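DUF2442 domain-containing protein (Rhodospirillum rubrum ATCC 11170, PDB 3K8R) is of unknown function, a small bacterial protein of the DUF2442 family that forms a two-chain assembly built on short antiparallel beta-sheets. Local coordinates at residues E24-Y32 with V39-C47; A56-L67 with W81-S89. All blocks are in the same frame, centred on the assembly; numbering follows the deposited sequence.

Contact 1 (E24-Y32 with V39-C47); sequences EPRAAKARY and VIVDLENGC. With EDO (1,2-ethanediol), chain C.
With chi1 at 72°, R31 has CG between its backbone N and carbonyl carbon, and from there the extended chain runs back over I40 on the partner strand. I40 keeps CG1 beside its own N (chi1 -57°), which carries CD1 to one guanidinium face, 3.5 Å from R31 NH2; the two side chains lie alongside, pointing the same way. At the guanidinium edge NH1 gives a hydrogen bond to O2 of a 1,2-ethanediol (2.8 Å), which in turn donates to D42 OD1 (2.8 Å). A30, V41, V39 and Y32 occupy the other face, where V39 CG2 sits at the edge of the Y32 ring; at the bulge end V41 CG1 meets A27 CB at 3.7 Å. The strands run antiparallel, 167° between directions, until a classic beta bulge, where D42 O accepts from A28 N (2.8 Å) and weakly from K29 N. Past it R26 O takes E44 N, and a salt bridge joins R26 NH1 to E44 OE1 (2.8 Å), OE1 over one guanidinium face and the planes steeply inclined. R31 and D42 meet mainly through the diol, their direct salt bridge (NH1 to OD2) being long at 3.9 Å; their pairing is probably loose, and backbone bonds carry the strand pairing.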
ATOM      1  N   GLU A  24     -10.662   8.714   0.738  1.00 46.03           N
ATOM      2  CA  GLU A  24      -9.293   8.704   1.332  1.00 46.45           C
ATOM      3  C   GLU A  24      -9.065   7.408   2.142  1.00 45.50           C
ATOM      4  O   GLU A  24     -10.039   6.811   2.603  1.00 45.46           O
ATOM      5  CB  GLU A  24      -9.148   9.927   2.247  1.00 47.24           C
ATOM      6  CG  GLU A  24      -7.703  10.312   2.629  1.00 49.49           C
ATOM      7  CD  GLU A  24      -6.909  10.928   1.475  1.00 52.35           C
ATOM      8  OE1 GLU A  24      -7.543  11.408   0.500  1.00 51.83           O
ATOM      9  OE2 GLU A  24      -5.655  10.958   1.566  1.00 51.93           O
ATOM     10  N   PRO A  25      -7.792   6.943   2.277  1.00 44.49           N
ATOM     11  CA  PRO A  25      -7.464   5.785   3.127  1.00 43.45           C
ATOM     12  C   PRO A  25      -6.927   6.241   4.491  1.00 42.77           C
ATOM     13  O   PRO A  25      -6.280   7.289   4.586  1.00 42.92           O
ATOM     14  CB  PRO A  25      -6.362   5.082   2.339  1.00 42.81           C
ATOM     15  CG  PRO A  25      -5.619   6.189   1.719  1.00 43.01           C
ATOM     16  CD  PRO A  25      -6.651   7.271   1.399  1.00 44.95           C
ATOM     17  N   ARG A  26      -7.160   5.445   5.530  1.00 41.29           N
ATOM     18  CA  ARG A  26      -6.780   5.836   6.879  1.00 40.08           C
ATOM     19  C   ARG A  26      -6.300   4.614   7.676  1.00 38.70           C
ATOM     20  O   ARG A  26      -6.926   3.555   7.634  1.00 39.37           O
ATOM     21  CB  ARG A  26      -8.005   6.518   7.525  1.00 40.25           C
ATOM     22  CG  ARG A  26      -7.671   7.645   8.499  1.00 44.08           C
ATOM     23  CD  ARG A  26      -8.773   8.736   8.615  1.00 47.28           C
ATOM     24  NE  ARG A  26      -9.822   8.497   9.611  1.00 49.84           N
ATOM     25  CZ  ARG A  26     -10.957   7.823   9.412  1.00 50.14           C
ATOM     26  NH1 ARG A  26     -11.222   7.249   8.240  1.00 50.02           N
ATOM     27  NH2 ARG A  26     -11.829   7.698  10.413  1.00 50.27           N
ATOM     28  N   ALA A  27      -5.189   4.761   8.398  1.00 36.54           N
ATOM     29  CA  ALA A  27      -4.620   3.650   9.174  1.00 34.99           C
ATOM     30  C   ALA A  27      -5.473   3.243  10.370  1.00 33.82           C
ATOM     31  O   ALA A  27      -5.699   4.051  11.262  1.00 34.11           O
ATOM     32  CB  ALA A  27      -3.227   4.003   9.656  1.00 34.13           C
ATOM     33  N   ALA A  28      -5.929   1.990  10.381  1.00 32.05           N
ATOM     34  CA  ALA A  28      -6.693   1.435  11.501  1.00 30.71           C
ATOM     35  C   ALA A  28      -5.743   0.722  12.489  1.00 30.76           C
ATOM     36  O   ALA A  28      -5.921   0.788  13.696  1.00 30.18           O
ATOM     37  CB  ALA A  28      -7.749   0.481  10.990  1.00 29.54           C
ATOM     38  N   LYS A  29      -4.732   0.043  11.961  1.00 31.59           N
ATOM     39  CA  LYS A  29      -3.733  -0.643  12.767  1.00 30.58           C
ATOM     40  C   LYS A  29      -2.394  -0.553  12.065  1.00 30.52           C
ATOM     41  O   LYS A  29      -2.345  -0.498  10.838  1.00 31.67           O
ATOM     42  CB  LYS A  29      -4.093  -2.117  12.917  1.00 31.55           C
ATOM     43  CG  LYS A  29      -5.333  -2.419  13.745  1.00 31.20           C
ATOM     44  CD  LYS A  29      -5.565  -3.924  13.789  1.00 32.07           C
ATOM     45  CE  LYS A  29      -6.769  -4.306  14.628  1.00 33.58           C
ATOM     46  NZ  LYS A  29      -7.035  -5.772  14.564  1.00 34.45           N
ATOM     47  N   ALA A  30      -1.311  -0.560  12.842  1.00 31.25           N
ATOM     48  CA  ALA A  30       0.064  -0.505  12.314  1.00 29.68           C
ATOM     49  C   ALA A  30       1.022  -1.338  13.171  1.00 29.30           C
ATOM     50  O   ALA A  30       0.975  -1.281  14.393  1.00 28.15           O
ATOM     51  CB  ALA A  30       0.538   0.918  12.271  1.00 29.13           C
ATOM     52  N   ARG A  31       1.901  -2.105  12.538  1.00 29.86           N
ATOM     53  CA  ARG A  31       2.863  -2.910  13.292  1.00 29.32           C
ATOM     54  C   ARG A  31       4.127  -3.204  12.498  1.00 29.91           C
ATOM     55  O   ARG A  31       4.123  -3.174  11.264  1.00 30.34           O
ATOM     56  CB  ARG A  31       2.227  -4.234  13.711  1.00 28.84           C
ATOM     57  CG  ARG A  31       2.008  -5.225  12.584  1.00 28.98           C
ATOM     58  CD  ARG A  31       1.294  -6.475  13.071  1.00 29.85           C
ATOM     59  NE  ARG A  31       1.283  -7.554  12.072  1.00 29.62           N
ATOM     60  CZ  ARG A  31       0.437  -7.649  11.048  1.00 31.62           C
ATOM     61  NH1 ARG A  31      -0.480  -6.711  10.827  1.00 36.31           N
ATOM     62  NH2 ARG A  31       0.520  -8.684  10.217  1.00 32.29           N
ATOM     63  N   TYR A  32       5.211  -3.481  13.207  1.00 29.68           N
ATOM     64  CA  TYR A  32       6.432  -3.865  12.539  1.00 30.10           C
ATOM     65  C   TYR A  32       6.480  -5.389  12.530  1.00 30.81           C
ATOM     66  O   TYR A  32       6.251  -6.039  13.548  1.00 31.30           O
ATOM     67  CB  TYR A  32       7.658  -3.292  13.232  1.00 30.48           C
ATOM     68  CG  TYR A  32       8.965  -3.663  12.556  1.00 28.97           C
ATOM     69  CD1 TYR A  32       9.325  -3.106  11.332  1.00 29.43           C
ATOM     70  CD2 TYR A  32       9.847  -4.555  13.147  1.00 27.98           C
ATOM     71  CE1 TYR A  32      10.516  -3.446  10.718  1.00 26.52           C
ATOM     72  CE2 TYR A  32      11.038  -4.892  12.543  1.00 29.53           C
ATOM     73  CZ  TYR A  32      11.367  -4.333  11.333  1.00 24.91           C
ATOM     74  OH  TYR A  32      12.556  -4.672  10.744  1.00 28.82           O
ATOM     75  N   VAL A  39       6.683  -2.537   7.911  1.00 30.91           N
ATOM     76  CA  VAL A  39       5.650  -2.019   8.790  1.00 29.71           C
ATOM     77  C   VAL A  39       4.347  -2.313   8.057  1.00 30.23           C
ATOM     78  O   VAL A  39       4.122  -1.759   6.988  1.00 30.27           O
ATOM     79  CB  VAL A  39       5.784  -0.514   9.006  1.00 29.40           C
ATOM     80  CG1 VAL A  39       4.631   0.012   9.869  1.00 28.26           C
ATOM     81  CG2 VAL A  39       7.132  -0.190   9.630  1.00 26.66           C
ATOM     82  N   ILE A  40       3.519  -3.215   8.589  1.00 30.25           N
ATOM     83  CA  ILE A  40       2.231  -3.554   7.955  1.00 29.32           C
ATOM     84  C   ILE A  40       1.115  -2.654   8.497  1.00 29.82           C
ATOM     85  O   ILE A  40       0.904  -2.585   9.722  1.00 30.64           O
ATOM     86  CB  ILE A  40       1.846  -5.033   8.158  1.00 28.45           C
ATOM     87  CG1 ILE A  40       2.954  -5.941   7.627  1.00 26.69           C
ATOM     88  CG2 ILE A  40       0.549  -5.345   7.439  1.00 23.52           C
ATOM     89  CD1 ILE A  40       2.684  -7.399   7.825  1.00 22.38           C
ATOM     90  N   VAL A  41       0.416  -1.975   7.580  1.00 28.96           N
ATOM     91  CA  VAL A  41      -0.653  -1.037   7.918  1.00 29.03           C
ATOM     92  C   VAL A  41      -2.004  -1.517   7.395  1.00 29.60           C
ATOM     93  O   VAL A  41      -2.203  -1.642   6.184  1.00 28.36           O
ATOM     94  CB  VAL A  41      -0.405   0.362   7.315  1.00 28.74           C
ATOM     95  CG1 VAL A  41      -1.450   1.340   7.833  1.00 26.24           C
ATOM     96  CG2 VAL A  41       0.993   0.853   7.646  1.00 27.91           C
ATOM     97  N   ASP A  42      -2.926  -1.770   8.318  1.00 29.59           N
ATOM     98  CA  ASP A  42      -4.273  -2.202   7.972  1.00 30.18           C
ATOM     99  C   ASP A  42      -5.139  -0.967   7.783  1.00 30.03           C
ATOM    100  O   ASP A  42      -5.473  -0.273   8.748  1.00 28.73           O
ATOM    101  CB  ASP A  42      -4.866  -3.065   9.083  1.00 30.61           C
ATOM    102  CG  ASP A  42      -4.075  -4.318   9.329  1.00 30.51           C
ATOM    103  OD1 ASP A  42      -3.883  -5.083   8.363  1.00 34.23           O
ATOM    104  OD2 ASP A  42      -3.662  -4.543  10.488  1.00 33.26           O
ATOM    105  N   LEU A  43      -5.491  -0.687   6.536  1.00 30.52           N
ATOM    106  CA  LEU A  43      -6.315   0.474   6.231  1.00 31.02           C
ATOM    107  C   LEU A  43      -7.764   0.225   6.631  1.00 31.51           C
ATOM    108  O   LEU A  43      -8.283  -0.892   6.522  1.00 31.47           O
ATOM    109  CB  LEU A  43      -6.210   0.850   4.753  1.00 30.84           C
ATOM    110  CG  LEU A  43      -4.799   1.240   4.321  1.00 29.57           C
ATOM    111  CD1 LEU A  43      -4.795   1.486   2.849  1.00 29.15           C
ATOM    112  CD2 LEU A  43      -4.289   2.461   5.081  1.00 27.55           C
ATOM    113  N   GLU A  44      -8.407   1.303   7.064  1.00 32.26           N
ATOM    114  CA  GLU A  44      -9.770   1.274   7.577  1.00 32.15           C
ATOM    115  C   GLU A  44     -10.789   0.887   6.511  1.00 30.74           C
ATOM    116  O   GLU A  44     -11.878   0.420   6.833  1.00 31.12           O
ATOM    117  CB  GLU A  44     -10.098   2.638   8.180  1.00 32.62           C
ATOM    118  CG  GLU A  44     -10.917   2.563   9.456  1.00 39.18           C
ATOM    119  CD  GLU A  44     -10.727   3.807  10.320  1.00 46.71           C
ATOM    120  OE1 GLU A  44     -10.860   4.931   9.775  1.00 47.02           O
ATOM    121  OE2 GLU A  44     -10.438   3.655  11.538  1.00 49.59           O
ATOM    122  N   ASN A  45     -10.425   1.074   5.247  1.00 29.06           N
ATOM    123  CA  ASN A  45     -11.268   0.688   4.124  1.00 28.11           C
ATOM    124  C   ASN A  45     -11.102  -0.789   3.718  1.00 28.17           C
ATOM    125  O   ASN A  45     -11.574  -1.190   2.656  1.00 28.75           O
ATOM    126  CB  ASN A  45     -10.958   1.579   2.918  1.00 27.76           C
ATOM    127  CG  ASN A  45      -9.552   1.384   2.392  1.00 28.12           C
ATOM    128  OD1 ASN A  45      -8.932   0.345   2.623  1.00 28.78           O
ATOM    129  ND2 ASN A  45      -9.035   2.383   1.689  1.00 28.90           N
ATOM    130  N   GLY A  46     -10.409  -1.583   4.535  1.00 27.77           N
ATOM    131  CA  GLY A  46     -10.199  -2.999   4.244  1.00 27.48           C
ATOM    132  C   GLY A  46      -8.892  -3.365   3.545  1.00 28.17           C
ATOM    133  O   GLY A  46      -8.520  -4.535   3.530  1.00 28.69           O
ATOM    134  N   CYS A  47      -8.185  -2.400   2.958  1.00 27.85           N
ATOM    135  CA  CYS A  47      -6.925  -2.704   2.257  1.00 27.51           C
ATOM    136  C   CYS A  47      -5.747  -2.767   3.215  1.00 28.81           C
ATOM    137  O   CYS A  47      -5.915  -2.515   4.420  1.00 29.90           O
ATOM    138  CB  CYS A  47      -6.645  -1.667   1.186  1.00 26.75           C
ATOM    139  SG  CYS A  47      -7.911  -1.613  -0.033  1.00 26.86           S
TER
HETATM  140  C1  EDO C 124      -1.838  -8.461   6.901  1.00 55.29           C
HETATM  141  O1  EDO C 124      -1.006  -9.618   6.729  1.00 57.04           O
HETATM  142  C2  EDO C 124      -2.620  -8.588   8.207  1.00 56.78           C
HETATM  143  O2  EDO C 124      -2.483  -7.379   8.962  1.00 55.67           O

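Contact 2 (A56-L67 with W81-S89); sequences AQGLEGASDDQL and WETLDVDLS. With EDO (1,2-ethanediol), chain D.
The loop A56-A62 and the short helix 64-67 lie over the hairpin formed by strands 78-81 and 86-89, with L59 reaching W81, L84, V86 and L88. L59 holds CG beside its own backbone N (chi1 -61°) and sends its two methyls to different neighbours. CD1 stands over the face of the W81 six-membered ring, 3.7 Å from the centroid and 12° off the normal, a CH-pi contact, and also meets L88 CD1. CD2 packs on L84 CD1 at 3.6 Å, which A62 CB touches as well. Further along, A56 CB rests against L88 CD1 (3.7 Å), and V86 CG2 lies against G58 O. The indole is held at its edge too: NE1 donates to L67 O, 3.0 Å away and close to the ring plane, the N-H pointing fairly straight at the oxygen (158°) but tilted from the carbonyl plane. Q66 lays its amide across L84 CD2, at 3.9 Å from NE2, while its backbone N is capped by S63 OG and its OE1 accepts from S63 N. This capping box opens the helix; the type I turn E82-D85 closes with D85 and V86 both opposite W81, the pattern of a G1-bulge beta hairpin.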
ATOM      1  N   ALA A  56      12.565   5.216   5.166  1.00 30.39           N
ATOM      2  CA  ALA A  56      11.895   6.448   5.598  1.00 29.54           C
ATOM      3  C   ALA A  56      12.819   7.341   6.386  1.00 30.04           C
ATOM      4  O   ALA A  56      13.635   6.873   7.182  1.00 30.17           O
ATOM      5  CB  ALA A  56      10.670   6.131   6.441  1.00 29.05           C
ATOM      6  N   GLN A  57      12.655   8.643   6.176  1.00 30.58           N
ATOM      7  CA  GLN A  57      13.471   9.638   6.843  1.00 30.26           C
ATOM      8  C   GLN A  57      13.244   9.649   8.346  1.00 30.54           C
ATOM      9  O   GLN A  57      12.122   9.889   8.836  1.00 30.36           O
ATOM     10  CB  GLN A  57      13.181  11.029   6.288  1.00 30.92           C
ATOM     11  CG  GLN A  57      14.016  12.103   6.957  1.00 31.27           C
ATOM     12  CD  GLN A  57      13.794  13.458   6.373  1.00 30.10           C
ATOM     13  OE1 GLN A  57      12.742  13.747   5.804  1.00 29.21           O
ATOM     14  NE2 GLN A  57      14.787  14.314   6.520  1.00 31.70           N
ATOM     15  N   GLY A  58      14.331   9.412   9.067  1.00 30.57           N
ATOM     16  CA  GLY A  58      14.313   9.405  10.522  1.00 30.54           C
ATOM     17  C   GLY A  58      14.356   8.020  11.123  1.00 30.86           C
ATOM     18  O   GLY A  58      14.476   7.907  12.336  1.00 31.95           O
ATOM     19  N   LEU A  59      14.252   6.977  10.287  1.00 30.12           N
ATOM     20  CA  LEU A  59      14.268   5.582  10.754  1.00 29.34           C
ATOM     21  C   LEU A  59      15.394   4.731  10.122  1.00 29.91           C
ATOM     22  O   LEU A  59      15.483   3.530  10.371  1.00 28.95           O
ATOM     23  CB  LEU A  59      12.897   4.922  10.506  1.00 28.40           C
ATOM     24  CG  LEU A  59      11.646   5.512  11.190  1.00 28.11           C
ATOM     25  CD1 LEU A  59      10.393   4.738  10.797  1.00 25.00           C
ATOM     26  CD2 LEU A  59      11.774   5.554  12.716  1.00 27.02           C
ATOM     27  N   GLU A  60      16.286   5.348   9.351  1.00 30.56           N
ATOM     28  CA  GLU A  60      17.352   4.592   8.673  1.00 30.52           C
ATOM     29  C   GLU A  60      18.175   3.702   9.588  1.00 29.72           C
ATOM     30  O   GLU A  60      18.615   2.643   9.162  1.00 29.48           O
ATOM     31  CB  GLU A  60      18.344   5.508   7.947  1.00 31.41           C
ATOM     32  CG  GLU A  60      17.786   6.406   6.854  1.00 34.07           C
ATOM     33  CD  GLU A  60      17.280   7.743   7.372  1.00 39.79           C
ATOM     34  OE1 GLU A  60      16.839   7.833   8.544  1.00 43.24           O
ATOM     35  OE2 GLU A  60      17.333   8.714   6.592  1.00 42.50           O
ATOM     36  N   GLY A  61      18.398   4.140  10.827  1.00 29.19           N
ATOM     37  CA  GLY A  61      19.232   3.397  11.765  1.00 28.61           C
ATOM     38  C   GLY A  61      18.525   2.777  12.951  1.00 28.87           C
ATOM     39  O   GLY A  61      19.177   2.245  13.838  1.00 29.35           O
ATOM     40  N   ALA A  62      17.198   2.815  12.973  1.00 29.06           N
ATOM     41  CA  ALA A  62      16.444   2.251  14.096  1.00 28.19           C
ATOM     42  C   ALA A  62      16.548   0.733  14.151  1.00 28.27           C
ATOM     43  O   ALA A  62      16.698   0.085  13.123  1.00 28.94           O
ATOM     44  CB  ALA A  62      15.005   2.657  14.009  1.00 27.84           C
ATOM     45  N   SER A  63      16.469   0.171  15.353  1.00 27.76           N
ATOM     46  CA  SER A  63      16.534  -1.272  15.526  1.00 27.37           C
ATOM     47  C   SER A  63      15.143  -1.870  15.415  1.00 27.49           C
ATOM     48  O   SER A  63      14.152  -1.165  15.522  1.00 27.65           O
ATOM     49  CB  SER A  63      17.106  -1.606  16.896  1.00 27.30           C
ATOM     50  OG  SER A  63      16.245  -1.149  17.926  1.00 29.18           O
ATOM     51  N   ASP A  64      15.068  -3.179  15.205  1.00 28.70           N
ATOM     52  CA  ASP A  64      13.777  -3.862  15.161  1.00 28.26           C
ATOM     53  C   ASP A  64      12.980  -3.453  16.387  1.00 28.65           C
ATOM     54  O   ASP A  64      11.868  -2.959  16.246  1.00 30.31           O
ATOM     55  CB  ASP A  64      13.942  -5.385  15.098  1.00 27.14           C
ATOM     56  CG  ASP A  64      14.406  -5.862  13.734  1.00 26.71           C
ATOM     57  OD1 ASP A  64      14.667  -5.008  12.859  1.00 25.06           O
ATOM     58  OD2 ASP A  64      14.494  -7.085  13.529  1.00 27.85           O
ATOM     59  N   ASP A  65      13.566  -3.617  17.575  1.00 27.98           N
ATOM     60  CA  ASP A  65      12.910  -3.215  18.823  1.00 26.71           C
ATOM     61  C   ASP A  65      12.313  -1.817  18.716  1.00 27.21           C
ATOM     62  O   ASP A  65      11.133  -1.618  18.993  1.00 27.94           O
ATOM     63  CB  ASP A  65      13.882  -3.254  20.005  1.00 25.45           C
ATOM     64  CG  ASP A  65      14.047  -4.642  20.601  1.00 25.29           C
ATOM     65  OD1 ASP A  65      13.477  -5.622  20.078  1.00 23.54           O
ATOM     66  OD2 ASP A  65      14.742  -4.749  21.634  1.00 25.69           O
ATOM     67  N   GLN A  66      13.120  -0.854  18.296  1.00 26.45           N
ATOM     68  CA  GLN A  66      12.634   0.517  18.172  1.00 26.93           C
ATOM     69  C   GLN A  66      11.522   0.680  17.151  1.00 27.45           C
ATOM     70  O   GLN A  66      10.647   1.514  17.328  1.00 28.12           O
ATOM     71  CB  GLN A  66      13.781   1.458  17.831  1.00 26.93           C
ATOM     72  CG  GLN A  66      14.770   1.553  18.959  1.00 27.97           C
ATOM     73  CD  GLN A  66      15.891   2.499  18.681  1.00 28.01           C
ATOM     74  OE1 GLN A  66      16.389   2.589  17.558  1.00 29.84           O
ATOM     75  NE2 GLN A  66      16.317   3.211  19.716  1.00 28.21           N
ATOM     76  N   LEU A  67      11.551  -0.110  16.085  1.00 28.14           N
ATOM     77  CA  LEU A  67      10.541   0.002  15.030  1.00 28.46           C
ATOM     78  C   LEU A  67       9.151  -0.434  15.491  1.00 28.63           C
ATOM     79  O   LEU A  67       8.153   0.116  15.039  1.00 28.81           O
ATOM     80  CB  LEU A  67      10.986  -0.751  13.770  1.00 28.23           C
ATOM     81  CG  LEU A  67      12.125  -0.058  13.010  1.00 25.51           C
ATOM     82  CD1 LEU A  67      12.696  -0.976  11.960  1.00 22.44           C
ATOM     83  CD2 LEU A  67      11.650   1.252  12.383  1.00 19.65           C
ATOM     84  N   TRP A  81       6.408   7.579  16.093  1.00 31.49           N
ATOM     85  CA  TRP A  81       7.352   6.892  16.982  1.00 30.72           C
ATOM     86  C   TRP A  81       7.738   7.924  18.046  1.00 29.82           C
ATOM     87  O   TRP A  81       8.446   8.889  17.758  1.00 29.36           O
ATOM     88  CB  TRP A  81       8.587   6.386  16.235  1.00 31.60           C
ATOM     89  CG  TRP A  81       8.345   5.176  15.350  1.00 31.32           C
ATOM     90  CD1 TRP A  81       8.642   3.866  15.636  1.00 28.46           C
ATOM     91  CD2 TRP A  81       7.770   5.176  14.043  1.00 31.77           C
ATOM     92  NE1 TRP A  81       8.294   3.061  14.585  1.00 28.49           N
ATOM     93  CE2 TRP A  81       7.753   3.839  13.593  1.00 32.70           C
ATOM     94  CE3 TRP A  81       7.264   6.177  13.207  1.00 32.26           C
ATOM     95  CZ2 TRP A  81       7.250   3.484  12.343  1.00 32.65           C
ATOM     96  CZ3 TRP A  81       6.770   5.822  11.964  1.00 32.46           C
ATOM     97  CH2 TRP A  81       6.768   4.491  11.542  1.00 33.57           C
ATOM     98  N   GLU A  82       7.242   7.715  19.264  1.00 29.13           N
ATOM     99  CA  GLU A  82       7.415   8.642  20.379  1.00 27.49           C
ATOM    100  C   GLU A  82       8.878   8.899  20.736  1.00 26.42           C
ATOM    101  O   GLU A  82       9.388   9.995  20.502  1.00 25.11           O
ATOM    102  CB  GLU A  82       6.664   8.104  21.605  1.00 28.37           C
ATOM    103  CG  GLU A  82       6.528   9.090  22.760  1.00 29.86           C
ATOM    104  CD  GLU A  82       5.491  10.145  22.469  1.00 33.97           C
ATOM    105  OE1 GLU A  82       4.360   9.756  22.086  1.00 38.28           O
ATOM    106  OE2 GLU A  82       5.800  11.347  22.628  1.00 32.66           O
ATOM    107  N   THR A  83       9.544   7.882  21.284  1.00 25.95           N
ATOM    108  CA  THR A  83      10.927   8.008  21.729  1.00 25.32           C
ATOM    109  C   THR A  83      11.842   8.514  20.615  1.00 26.31           C
ATOM    110  O   THR A  83      12.637   9.416  20.840  1.00 26.88           O
ATOM    111  CB  THR A  83      11.480   6.680  22.295  1.00 25.19           C
ATOM    112  OG1 THR A  83      10.652   6.233  23.372  1.00 22.43           O
ATOM    113  CG2 THR A  83      12.907   6.861  22.807  1.00 23.59           C
ATOM    114  N   LEU A  84      11.721   7.955  19.416  1.00 26.71           N
ATOM    115  CA  LEU A  84      12.572   8.380  18.307  1.00 26.57           C
ATOM    116  C   LEU A  84      12.186   9.743  17.767  1.00 27.58           C
ATOM    117  O   LEU A  84      12.958  10.362  17.023  1.00 28.35           O
ATOM    118  CB  LEU A  84      12.523   7.374  17.163  1.00 26.37           C
ATOM    119  CG  LEU A  84      13.171   6.011  17.372  1.00 26.97           C
ATOM    120  CD1 LEU A  84      13.004   5.205  16.088  1.00 28.17           C
ATOM    121  CD2 LEU A  84      14.639   6.125  17.748  1.00 22.56           C
ATOM    122  N   ASP A  85      10.989  10.205  18.113  1.00 28.24           N
ATOM    123  CA  ASP A  85      10.495  11.505  17.643  1.00 28.63           C
ATOM    124  C   ASP A  85      10.459  11.563  16.101  1.00 28.46           C
ATOM    125  O   ASP A  85      11.058  12.441  15.477  1.00 28.80           O
ATOM    126  CB  ASP A  85      11.346  12.643  18.225  1.00 27.80           C
ATOM    127  CG  ASP A  85      10.753  14.011  17.969  1.00 28.83           C
ATOM    128  OD1 ASP A  85       9.560  14.074  17.591  1.00 29.69           O
ATOM    129  OD2 ASP A  85      11.484  15.017  18.161  1.00 29.13           O
ATOM    130  N   VAL A  86       9.769  10.600  15.499  1.00 27.99           N
ATOM    131  CA  VAL A  86       9.611  10.549  14.052  1.00 27.26           C
ATOM    132  C   VAL A  86       8.127  10.499  13.705  1.00 27.93           C
ATOM    133  O   VAL A  86       7.356   9.796  14.357  1.00 28.73           O
ATOM    134  CB  VAL A  86      10.350   9.353  13.441  1.00 26.84           C
ATOM    135  CG1 VAL A  86       9.952   9.168  11.986  1.00 22.55           C
ATOM    136  CG2 VAL A  86      11.862   9.544  13.592  1.00 25.13           C
ATOM    137  N   ASP A  87       7.739  11.286  12.702  1.00 28.59           N
ATOM    138  CA  ASP A  87       6.363  11.348  12.204  1.00 29.02           C
ATOM    139  C   ASP A  87       6.345  11.215  10.685  1.00 29.13           C
ATOM    140  O   ASP A  87       6.963  11.999   9.976  1.00 30.71           O
ATOM    141  CB  ASP A  87       5.676  12.638  12.659  1.00 28.47           C
ATOM    142  CG  ASP A  87       5.198  12.564  14.097  1.00 29.00           C
ATOM    143  OD1 ASP A  87       4.695  11.500  14.496  1.00 33.98           O
ATOM    144  OD2 ASP A  87       5.298  13.566  14.827  1.00 32.74           O
ATOM    145  N   LEU A  88       5.656  10.197  10.193  1.00 28.98           N
ATOM    146  CA  LEU A  88       5.593   9.957   8.766  1.00 29.50           C
ATOM    147  C   LEU A  88       4.148  10.117   8.346  1.00 30.25           C
ATOM    148  O   LEU A  88       3.238   9.902   9.150  1.00 31.40           O
ATOM    149  CB  LEU A  88       6.082   8.544   8.428  1.00 29.14           C
ATOM    150  CG  LEU A  88       7.487   8.140   8.901  1.00 30.91           C
ATOM    151  CD1 LEU A  88       7.721   6.652   8.653  1.00 29.76           C
ATOM    152  CD2 LEU A  88       8.584   8.980   8.248  1.00 26.19           C
ATOM    153  N   SER A  89       3.947  10.502   7.087  1.00 29.99           N
ATOM    154  CA  SER A  89       2.616  10.673   6.511  1.00 28.92           C
ATOM    155  C   SER A  89       2.234   9.402   5.797  1.00 29.21           C
ATOM    156  O   SER A  89       3.017   8.912   5.007  1.00 30.92           O
ATOM    157  CB  SER A  89       2.642  11.813   5.498  1.00 28.00           C
ATOM    158  OG  SER A  89       1.471  11.813   4.713  1.00 26.04           O
TER
HETATM  159  C1  EDO D 125       6.430  12.471   5.274  1.00 63.16           C
HETATM  160  O1  EDO D 125       6.340  11.148   5.821  1.00 56.84           O
HETATM  161  C2  EDO D 125       6.485  12.421   3.745  1.00 66.27           C
HETATM  162  O2  EDO D 125       6.252  11.087   3.257  1.00 67.70           O

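In the fold
Contact 1 (24-32 with 39-47) is partly buried and pairs neighbouring strands of one three-stranded sheet; contact 2 (56-67 with 81-89) is buried and sets a loop and helix against the end of the other sheet. Their centres, about 18 Å apart, lie on opposite sides of the chain centre. The first rests on backbone bonds with charged groups outside, the second on aliphatic side chains around L59, with one methyl over an indole face and a single indole N-H bond. Y32 joins them: its OH probably hydrogen-bonds D64 OD1, 3.0 Å away, and its CE1 packs on L67 CD1. R54 binds both Y32 and D64. The second subunit reaches contact 1, where its A95 packs on P25, but does not touch contact 2.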